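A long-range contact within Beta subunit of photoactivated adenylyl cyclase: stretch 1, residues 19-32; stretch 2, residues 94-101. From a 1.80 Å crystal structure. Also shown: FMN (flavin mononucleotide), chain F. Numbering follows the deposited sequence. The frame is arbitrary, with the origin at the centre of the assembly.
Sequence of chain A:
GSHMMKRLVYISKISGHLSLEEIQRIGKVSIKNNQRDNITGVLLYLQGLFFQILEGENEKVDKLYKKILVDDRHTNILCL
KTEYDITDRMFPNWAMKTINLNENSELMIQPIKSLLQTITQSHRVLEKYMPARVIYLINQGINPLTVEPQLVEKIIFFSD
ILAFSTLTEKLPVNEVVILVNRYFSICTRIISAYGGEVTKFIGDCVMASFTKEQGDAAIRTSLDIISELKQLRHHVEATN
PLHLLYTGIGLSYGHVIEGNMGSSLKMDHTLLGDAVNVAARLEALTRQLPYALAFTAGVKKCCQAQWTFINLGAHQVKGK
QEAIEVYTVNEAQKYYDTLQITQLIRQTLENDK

Stretch 1, residues 19-32: SLEEIQRIGKVSIK
Stretch 2 94-101: WAMKTINL

Residues 20-32 form a helix that packs against strand 97-100. The two run nearly antiparallel, with 159° between their N-to-C directions, and their axes approach to 8.8 Å. Three CA pairs set the register. L20 CA is 9.1 Å from N100 CA. G27 CA is 6.3 Å from T98 CA. I31 CA is 5.0 Å from A95 CA. The backbones therefore draw together toward the C-terminal end of the stretch of helix. Most helix residues lie near phi/psi -65/-40, but R25 is at -70/-17 and E22 at -75/-29. The strand is extended, with -89/123 at K97, -100/129 at T98, -123/117 at I99 and -89/95 at N100. M96 just before it is at -162/103, and A95 at -55/-47.

No hydrogen bond crosses the contact. It is made by packing, and it buries 327 Å² in total.

M96 and I31 cover the most surface. M96 points its CA-to-CB bond toward the helix, but the end of its side chain leads away. Its chi angles are t, p, p. M96 CG lies 3.6 Å from S30 CB, and M96 CE reaches the flavin, 3.8 Å from FMN O4. The flexible thioether chain can thus touch both helix and cofactor.

I31 points sideways and has the m, t rotamer. I31 CG1 is 3.4 Å from M96 O and 4.1 Å from M96 CB. I31 CG2 is 4.1 Å from A95 CB, and I31 O is 3.7 Å from A95 CB. The small methyl of A95 fits the close backbone approach here.

T98 is the next largest contributor. It points toward the helix with chi1 m. T98 OG1 sits 4.0 Å from G27 CA, and T98 CG2 is 4.2 Å from I23 CG2. G27 has no side chain; a CB here would point sideways and would have room. I23 is buried, points toward the strand and has the m, t rotamer.

At the other end, L20 points sideways with chi m, t, but its end comes nearer the strand. The long leucine spans the wider gap, and L20 CD2 packs 3.7 Å from N100 ND2. N100 points toward the helix with chi1 t and chi2 2°. N100 OD1 is hydrogen-bonded just outside the stretches.

S30 is buried, and its CA-to-CB bond points toward the second stretch, with chi1 m. S30 OG donates a very short 2.5 Å hydrogen bond to I26 O, one turn back, and lies 3.0 Å from FMN C4A. I26, m, t, puts I26 CG2 3.6 Å from FMN C9A.

S19 caps the helix: S19 OG, with chi1 t, accepts from E21 N at 3.2 Å.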

ATOM      1  N   SER A  19       1.132 -32.830 -12.397  1.00 80.45           N
ATOM      2  CA  SER A  19       0.524 -34.139 -12.230  1.00 82.05           C
ATOM      3  C   SER A  19       0.763 -34.683 -10.823  1.00 81.82           C
ATOM      4  O   SER A  19       1.684 -34.270 -10.113  1.00 81.44           O
ATOM      5  CB  SER A  19       1.072 -35.118 -13.265  1.00 84.61           C
ATOM      6  OG  SER A  19       0.690 -36.445 -12.951  1.00 87.49           O
ATOM      7  N   LEU A  20      -0.091 -35.630 -10.424  1.00 81.32           N
ATOM      8  CA  LEU A  20       0.086 -36.281  -9.131  1.00 79.32           C
ATOM      9  C   LEU A  20       1.371 -37.093  -9.085  1.00 78.58           C
ATOM     10  O   LEU A  20       2.005 -37.190  -8.027  1.00 80.70           O
ATOM     11  CB  LEU A  20      -1.110 -37.181  -8.815  1.00 77.06           C
ATOM     12  CG  LEU A  20      -2.441 -36.524  -8.440  1.00 74.96           C
ATOM     13  CD1 LEU A  20      -3.395 -37.570  -7.871  1.00 76.10           C
ATOM     14  CD2 LEU A  20      -2.240 -35.373  -7.456  1.00 69.72           C
ATOM     15  N   GLU A  21       1.771 -37.684 -10.214  1.00 73.99           N
ATOM     16  CA  GLU A  21       2.979 -38.498 -10.225  1.00 72.75           C
ATOM     17  C   GLU A  21       4.237 -37.646 -10.091  1.00 67.69           C
ATOM     18  O   GLU A  21       5.213 -38.078  -9.468  1.00 64.41           O
ATOM     19  CB  GLU A  21       3.022 -39.346 -11.495  1.00 79.28           C
ATOM     20  CG  GLU A  21       4.288 -40.162 -11.647  1.00 85.99           C
ATOM     21  CD  GLU A  21       5.244 -39.547 -12.642  1.00 91.82           C
ATOM     22  OE1 GLU A  21       4.886 -39.487 -13.834  1.00 96.42           O
ATOM     23  OE2 GLU A  21       6.341 -39.113 -12.235  1.00 91.26           O
ATOM     24  N   GLU A  22       4.239 -36.437 -10.652  1.00 68.54           N
ATOM     25  CA  GLU A  22       5.379 -35.552 -10.439  1.00 68.93           C
ATOM     26  C   GLU A  22       5.368 -34.948  -9.041  1.00 58.44           C
ATOM     27  O   GLU A  22       6.432 -34.647  -8.493  1.00 60.54           O
ATOM     28  CB  GLU A  22       5.403 -34.460 -11.504  1.00 73.78           C
ATOM     29  CG  GLU A  22       5.832 -34.982 -12.866  1.00 83.83           C
ATOM     30  CD  GLU A  22       4.950 -34.476 -13.987  1.00 88.67           C
ATOM     31  OE1 GLU A  22       4.488 -33.319 -13.906  1.00 88.67           O
ATOM     32  OE2 GLU A  22       4.707 -35.242 -14.943  1.00 93.56           O
ATOM     33  N   ILE A  23       4.188 -34.772  -8.449  1.00 52.63           N
ATOM     34  CA  ILE A  23       4.130 -34.420  -7.034  1.00 56.31           C
ATOM     35  C   ILE A  23       4.694 -35.556  -6.193  1.00 58.85           C
ATOM     36  O   ILE A  23       5.427 -35.326  -5.225  1.00 58.96           O
ATOM     37  CB  ILE A  23       2.688 -34.060  -6.632  1.00 58.69           C
ATOM     38  CG1 ILE A  23       2.271 -32.769  -7.343  1.00 61.48           C
ATOM     39  CG2 ILE A  23       2.574 -33.899  -5.125  1.00 61.45           C
ATOM     40  CD1 ILE A  23       0.839 -32.355  -7.109  1.00 61.47           C
ATOM     41  N   GLN A  24       4.382 -36.802  -6.569  1.00 60.70           N
ATOM     42  CA  GLN A  24       5.029 -37.948  -5.940  1.00 65.67           C
ATOM     43  C   GLN A  24       6.535 -37.915  -6.147  1.00 63.28           C
ATOM     44  O   GLN A  24       7.290 -38.312  -5.256  1.00 60.17           O
ATOM     45  CB  GLN A  24       4.460 -39.254  -6.493  1.00 75.05           C
ATOM     46  CG  GLN A  24       3.055 -39.574  -6.029  1.00 80.42           C
ATOM     47  CD  GLN A  24       2.547 -40.881  -6.600  1.00 87.57           C
ATOM     48  OE1 GLN A  24       2.902 -41.260  -7.719  1.00 91.15           O
ATOM     49  NE2 GLN A  24       1.721 -41.585  -5.831  1.00 88.70           N
ATOM     50  N   ARG A  25       6.989 -37.439  -7.308  1.00 60.04           N
ATOM     51  CA  ARG A  25       8.422 -37.343  -7.549  1.00 66.50           C
ATOM     52  C   ARG A  25       9.074 -36.265  -6.697  1.00 66.21           C
ATOM     53  O   ARG A  25      10.298 -36.284  -6.531  1.00 72.90           O
ATOM     54  CB  ARG A  25       8.714 -37.081  -9.028  1.00 73.53           C
ATOM     55  CG  ARG A  25      10.131 -37.477  -9.433  1.00 80.12           C
ATOM     56  CD  ARG A  25      10.463 -37.039 -10.844  1.00 84.57           C
ATOM     57  NE  ARG A  25       9.331 -37.217 -11.748  1.00 88.40           N
ATOM     58  CZ  ARG A  25       9.439 -37.311 -13.069  1.00 92.45           C
ATOM     59  NH1 ARG A  25      10.634 -37.258 -13.643  1.00 94.18           N
ATOM     60  NH2 ARG A  25       8.354 -37.468 -13.814  1.00 94.11           N
ATOM     61  N   ILE A  26       8.296 -35.343  -6.137  1.00 61.21           N
ATOM     62  CA  ILE A  26       8.865 -34.427  -5.157  1.00 57.43           C
ATOM     63  C   ILE A  26       8.972 -35.105  -3.795  1.00 53.21           C
ATOM     64  O   ILE A  26       9.967 -34.935  -3.081  1.00 47.99           O
ATOM     65  CB  ILE A  26       8.033 -33.133  -5.095  1.00 55.22           C
ATOM     66  CG1 ILE A  26       7.984 -32.471  -6.473  1.00 51.00           C
ATOM     67  CG2 ILE A  26       8.611 -32.170  -4.069  1.00 54.48           C
ATOM     68  CD1 ILE A  26       7.067 -31.281  -6.542  1.00 53.04           C
ATOM     69  N   GLY A  27       7.972 -35.914  -3.441  1.00 53.28           N
ATOM     70  CA  GLY A  27       7.950 -36.527  -2.120  1.00 53.54           C
ATOM     71  C   GLY A  27       9.096 -37.494  -1.884  1.00 54.85           C
ATOM     72  O   GLY A  27       9.783 -37.418  -0.863  1.00 54.56           O
ATOM     73  N   LYS A  28       9.313 -38.427  -2.822  1.00 56.98           N
ATOM     74  CA  LYS A  28      10.328 -39.456  -2.609  1.00 53.93           C
ATOM     75  C   LYS A  28      11.730 -38.855  -2.563  1.00 51.07           C
ATOM     76  O   LYS A  28      12.555 -39.258  -1.736  1.00 48.27           O
ATOM     77  CB  LYS A  28      10.242 -40.523  -3.704  1.00 64.33           C
ATOM     78  CG  LYS A  28       8.827 -40.939  -4.079  1.00 70.45           C
ATOM     79  CD  LYS A  28       8.835 -42.178  -4.972  1.00 78.45           C
ATOM     80  CE  LYS A  28       7.469 -42.432  -5.598  1.00 81.35           C
ATOM     81  NZ  LYS A  28       6.370 -42.454  -4.591  1.00 82.25           N
ATOM     82  N   VAL A  29      12.018 -37.891  -3.445  1.00 48.09           N
ATOM     83  CA  VAL A  29      13.321 -37.232  -3.420  1.00 51.73           C
ATOM     84  C   VAL A  29      13.472 -36.415  -2.146  1.00 46.97           C
ATOM     85  O   VAL A  29      14.543 -36.403  -1.524  1.00 50.28           O
ATOM     86  CB  VAL A  29      13.514 -36.363  -4.679  1.00 60.29           C
ATOM     87  CG1 VAL A  29      14.753 -35.487  -4.545  1.00 59.51           C
ATOM     88  CG2 VAL A  29      13.630 -37.237  -5.920  1.00 69.90           C
ATOM     89  N   SER A  30      12.406 -35.725  -1.732  1.00 43.52           N
ATOM     90  CA  SER A  30      12.451 -34.981  -0.478  1.00 41.66           C
ATOM     91  C   SER A  30      12.701 -35.915   0.700  1.00 42.24           C
ATOM     92  O   SER A  30      13.557 -35.644   1.547  1.00 43.94           O
ATOM     93  CB  SER A  30      11.153 -34.199  -0.284  1.00 43.47           C
ATOM     94  OG  SER A  30      10.911 -33.357  -1.396  1.00 43.20           O
ATOM     95  N   ILE A  31      11.968 -37.030   0.757  1.00 42.51           N
ATOM     96  CA  ILE A  31      12.145 -37.989   1.847  1.00 50.88           C
ATOM     97  C   ILE A  31      13.580 -38.502   1.888  1.00 50.53           C
ATOM     98  O   ILE A  31      14.188 -38.601   2.960  1.00 52.02           O
ATOM     99  CB  ILE A  31      11.136 -39.144   1.712  1.00 52.25           C
ATOM    100  CG1 ILE A  31       9.717 -38.643   1.981  1.00 49.74           C
ATOM    101  CG2 ILE A  31      11.482 -40.280   2.663  1.00 54.92           C
ATOM    102  CD1 ILE A  31       8.663 -39.715   1.792  1.00 51.56           C
ATOM    103  N   LYS A  32      14.144 -38.831   0.723  1.00 56.56           N
ATOM    104  CA  LYS A  32      15.512 -39.342   0.673  1.00 57.95           C
ATOM    105  C   LYS A  32      16.516 -38.286   1.119  1.00 57.60           C
ATOM    106  O   LYS A  32      17.371 -38.550   1.972  1.00 52.55           O
ATOM    107  CB  LYS A  32      15.837 -39.826  -0.741  1.00 63.95           C
ATOM    108  CG  LYS A  32      15.108 -41.093  -1.155  1.00 71.89           C
ATOM    109  CD  LYS A  32      15.450 -41.476  -2.587  1.00 75.90           C
ATOM    110  CE  LYS A  32      15.072 -40.368  -3.558  1.00 75.00           C
ATOM    111  NZ  LYS A  32      15.315 -40.743  -4.976  1.00 77.51           N
ATOM    112  N   TRP A  94       8.487 -37.400  10.226  1.00 37.36           N
ATOM    113  CA  TRP A  94       8.217 -37.230   8.800  1.00 36.53           C
ATOM    114  C   TRP A  94       9.396 -36.518   8.149  1.00 37.80           C
ATOM    115  O   TRP A  94       9.538 -35.303   8.294  1.00 35.65           O
ATOM    116  CB  TRP A  94       6.936 -36.438   8.577  1.00 34.47           C
ATOM    117  CG  TRP A  94       5.695 -37.066   9.130  1.00 34.41           C
ATOM    118  CD1 TRP A  94       5.496 -38.382   9.428  1.00 39.33           C
ATOM    119  CD2 TRP A  94       4.471 -36.393   9.447  1.00 32.99           C
ATOM    120  NE1 TRP A  94       4.219 -38.571   9.915  1.00 36.65           N
ATOM    121  CE2 TRP A  94       3.571 -37.362   9.935  1.00 34.87           C
ATOM    122  CE3 TRP A  94       4.050 -35.062   9.369  1.00 31.27           C
ATOM    123  CZ2 TRP A  94       2.275 -37.041  10.342  1.00 38.56           C
ATOM    124  CZ3 TRP A  94       2.759 -34.745   9.772  1.00 38.00           C
ATOM    125  CH2 TRP A  94       1.889 -35.730  10.250  1.00 38.74           C
ATOM    126  N   ALA A  95      10.233 -37.263   7.425  1.00 38.52           N
ATOM    127  CA  ALA A  95      11.262 -36.629   6.606  1.00 41.24           C
ATOM    128  C   ALA A  95      10.633 -35.610   5.659  1.00 41.01           C
ATOM    129  O   ALA A  95      11.103 -34.470   5.538  1.00 38.32           O
ATOM    130  CB  ALA A  95      12.037 -37.692   5.829  1.00 44.27           C
ATOM    131  N   MET A  96       9.558 -36.014   4.980  1.00 36.52           N
ATOM    132  CA  MET A  96       8.703 -35.083   4.249  1.00 34.75           C
ATOM    133  C   MET A  96       7.356 -35.741   3.977  1.00 35.33           C
ATOM    134  O   MET A  96       7.240 -36.594   3.091  1.00 47.21           O
ATOM    135  CB  MET A  96       9.358 -34.638   2.939  1.00 35.39           C
ATOM    136  CG  MET A  96       8.529 -33.613   2.158  1.00 33.76           C
ATOM    137  SD  MET A  96       7.820 -32.313   3.191  1.00 38.00           S
ATOM    138  CE  MET A  96       9.287 -31.619   3.957  1.00 38.37           C
ATOM    139  N   LYS A  97       6.343 -35.367   4.743  1.00 32.91           N
ATOM    140  CA  LYS A  97       5.002 -35.901   4.561  1.00 32.71           C
ATOM    141  C   LYS A  97       4.254 -35.021   3.569  1.00 31.59           C
ATOM    142  O   LYS A  97       4.139 -33.811   3.779  1.00 32.69           O
ATOM    143  CB  LYS A  97       4.258 -35.961   5.895  1.00 43.43           C
ATOM    144  CG  LYS A  97       2.757 -36.156   5.777  1.00 42.25           C
ATOM    145  CD  LYS A  97       2.414 -37.577   5.429  1.00 46.08           C
ATOM    146  CE  LYS A  97       2.647 -38.490   6.614  1.00 45.54           C
ATOM    147  NZ  LYS A  97       2.498 -39.924   6.251  1.00 45.00           N
ATOM    148  N   THR A  98       3.767 -35.616   2.485  1.00 34.72           N
ATOM    149  CA  THR A  98       3.005 -34.886   1.476  1.00 37.87           C
ATOM    150  C   THR A  98       1.520 -35.132   1.691  1.00 37.72           C
ATOM    151  O   THR A  98       1.085 -36.282   1.788  1.00 37.38           O
ATOM    152  CB  THR A  98       3.403 -35.305   0.060  1.00 43.89           C
ATOM    153  OG1 THR A  98       4.778 -34.974  -0.166  1.00 43.47           O
ATOM    154  CG2 THR A  98       2.528 -34.590  -0.977  1.00 41.67           C
ATOM    155  N   ILE A  99       0.748 -34.054   1.757  1.00 35.88           N
ATOM    156  CA  ILE A  99      -0.687 -34.126   1.993  1.00 37.62           C
ATOM    157  C   ILE A  99      -1.383 -33.425   0.835  1.00 36.28           C
ATOM    158  O   ILE A  99      -1.197 -32.219   0.634  1.00 30.56           O
ATOM    159  CB  ILE A  99      -1.070 -33.484   3.334  1.00 37.53           C
ATOM    160  CG1 ILE A  99      -0.327 -34.170   4.483  1.00 39.23           C
ATOM    161  CG2 ILE A  99      -2.570 -33.571   3.547  1.00 43.27           C
ATOM    162  CD1 ILE A  99      -0.580 -33.543   5.833  1.00 45.07           C
ATOM    163  N   ASN A 100      -2.175 -34.178   0.073  1.00 37.94           N
ATOM    164  CA  ASN A 100      -2.993 -33.605  -0.996  1.00 37.04           C
ATOM    165  C   ASN A 100      -4.333 -33.203  -0.398  1.00 35.41           C
ATOM    166  O   ASN A 100      -5.255 -34.020  -0.303  1.00 39.51           O
ATOM    167  CB  ASN A 100      -3.179 -34.594  -2.140  1.00 42.50           C
ATOM    168  CG  ASN A 100      -3.984 -34.008  -3.280  1.00 44.21           C
ATOM    169  OD1 ASN A 100      -4.380 -32.841  -3.236  1.00 37.25           O
ATOM    170  ND2 ASN A 100      -4.210 -34.802  -4.319  1.00 50.34           N
ATOM    171  N   LEU A 101      -4.451 -31.934  -0.006  1.00 31.57           N
ATOM    172  CA  LEU A 101      -5.676 -31.478   0.630  1.00 39.98           C
ATOM    173  C   LEU A 101      -6.860 -31.452  -0.332  1.00 41.81           C
ATOM    174  O   LEU A 101      -8.006 -31.469   0.128  1.00 47.17           O
ATOM    175  CB  LEU A 101      -5.458 -30.095   1.248  1.00 43.83           C
ATOM    176  CG  LEU A 101      -6.126 -29.901   2.616  1.00 45.32           C
ATOM    177  CD1 LEU A 101      -5.655 -30.962   3.590  1.00 47.32           C
ATOM    178  CD2 LEU A 101      -5.862 -28.510   3.178  1.00 41.58           C
TER
HETATM  179  N1  FMN F 404      13.823 -31.360  -2.216  1.00 44.27           N
HETATM  180  C2  FMN F 404      14.292 -31.855  -1.014  1.00 43.59           C
HETATM  181  O2  FMN F 404      15.370 -32.438  -0.970  1.00 46.12           O
HETATM  182  N3  FMN F 404      13.564 -31.686   0.146  1.00 42.57           N
HETATM  183  C4  FMN F 404      12.355 -31.023   0.104  1.00 39.50           C
HETATM  184  O4  FMN F 404      11.697 -30.872   1.133  1.00 38.65           O
HETATM  185  C4A FMN F 404      11.878 -30.527  -1.098  1.00 39.49           C
HETATM  186  N5  FMN F 404      10.671 -29.873  -1.120  1.00 35.78           N
HETATM  187  C5A FMN F 404      10.188 -29.375  -2.303  1.00 39.03           C
HETATM  188  C6  FMN F 404       8.970 -28.716  -2.308  1.00 38.31           C
HETATM  189  C7  FMN F 404       8.467 -28.208  -3.496  1.00 39.50           C
HETATM  190  C7M FMN F 404       7.145 -27.501  -3.476  1.00 41.51           C
HETATM  191  C8  FMN F 404       9.187 -28.364  -4.679  1.00 42.31           C
HETATM  192  C8M FMN F 404       8.655 -27.820  -5.969  1.00 40.06           C
HETATM  193  C9  FMN F 404      10.412 -29.026  -4.671  1.00 43.19           C
HETATM  194  C9A FMN F 404      10.916 -29.532  -3.479  1.00 43.17           C
HETATM  195  N10 FMN F 404      12.130 -30.187  -3.463  1.00 45.32           N
HETATM  196  C10 FMN F 404      12.614 -30.693  -2.269  1.00 43.26           C
HETATM  197  C1' FMN F 404      12.886 -30.364  -4.753  1.00 47.91           C
HETATM  198  C2' FMN F 404      14.198 -29.594  -4.825  1.00 48.57           C
HETATM  199  O2' FMN F 404      13.952 -28.305  -5.335  1.00 47.34           O
HETATM  200  C3' FMN F 404      15.146 -30.336  -5.758  1.00 53.09           C
HETATM  201  O3' FMN F 404      14.456 -30.657  -6.949  1.00 49.53           O
HETATM  202  C4' FMN F 404      15.641 -31.620  -5.102  1.00 60.02           C
HETATM  203  O4' FMN F 404      16.299 -31.308  -3.895  1.00 54.13           O
HETATM  204  C5' FMN F 404      16.604 -32.376  -6.010  1.00 72.30           C
HETATM  205  O5' FMN F 404      17.712 -31.549  -6.285  1.00 79.58           O
HETATM  206  P   FMN F 404      19.019 -32.141  -7.008  1.00 84.82           P
HETATM  207  O1P FMN F 404      19.842 -32.865  -5.969  1.00 84.21           O
HETATM  208  O2P FMN F 404      18.597 -33.108  -8.094  1.00 86.50           O
HETATM  209  O3P FMN F 404      19.814 -31.002  -7.606  1.00 86.10           O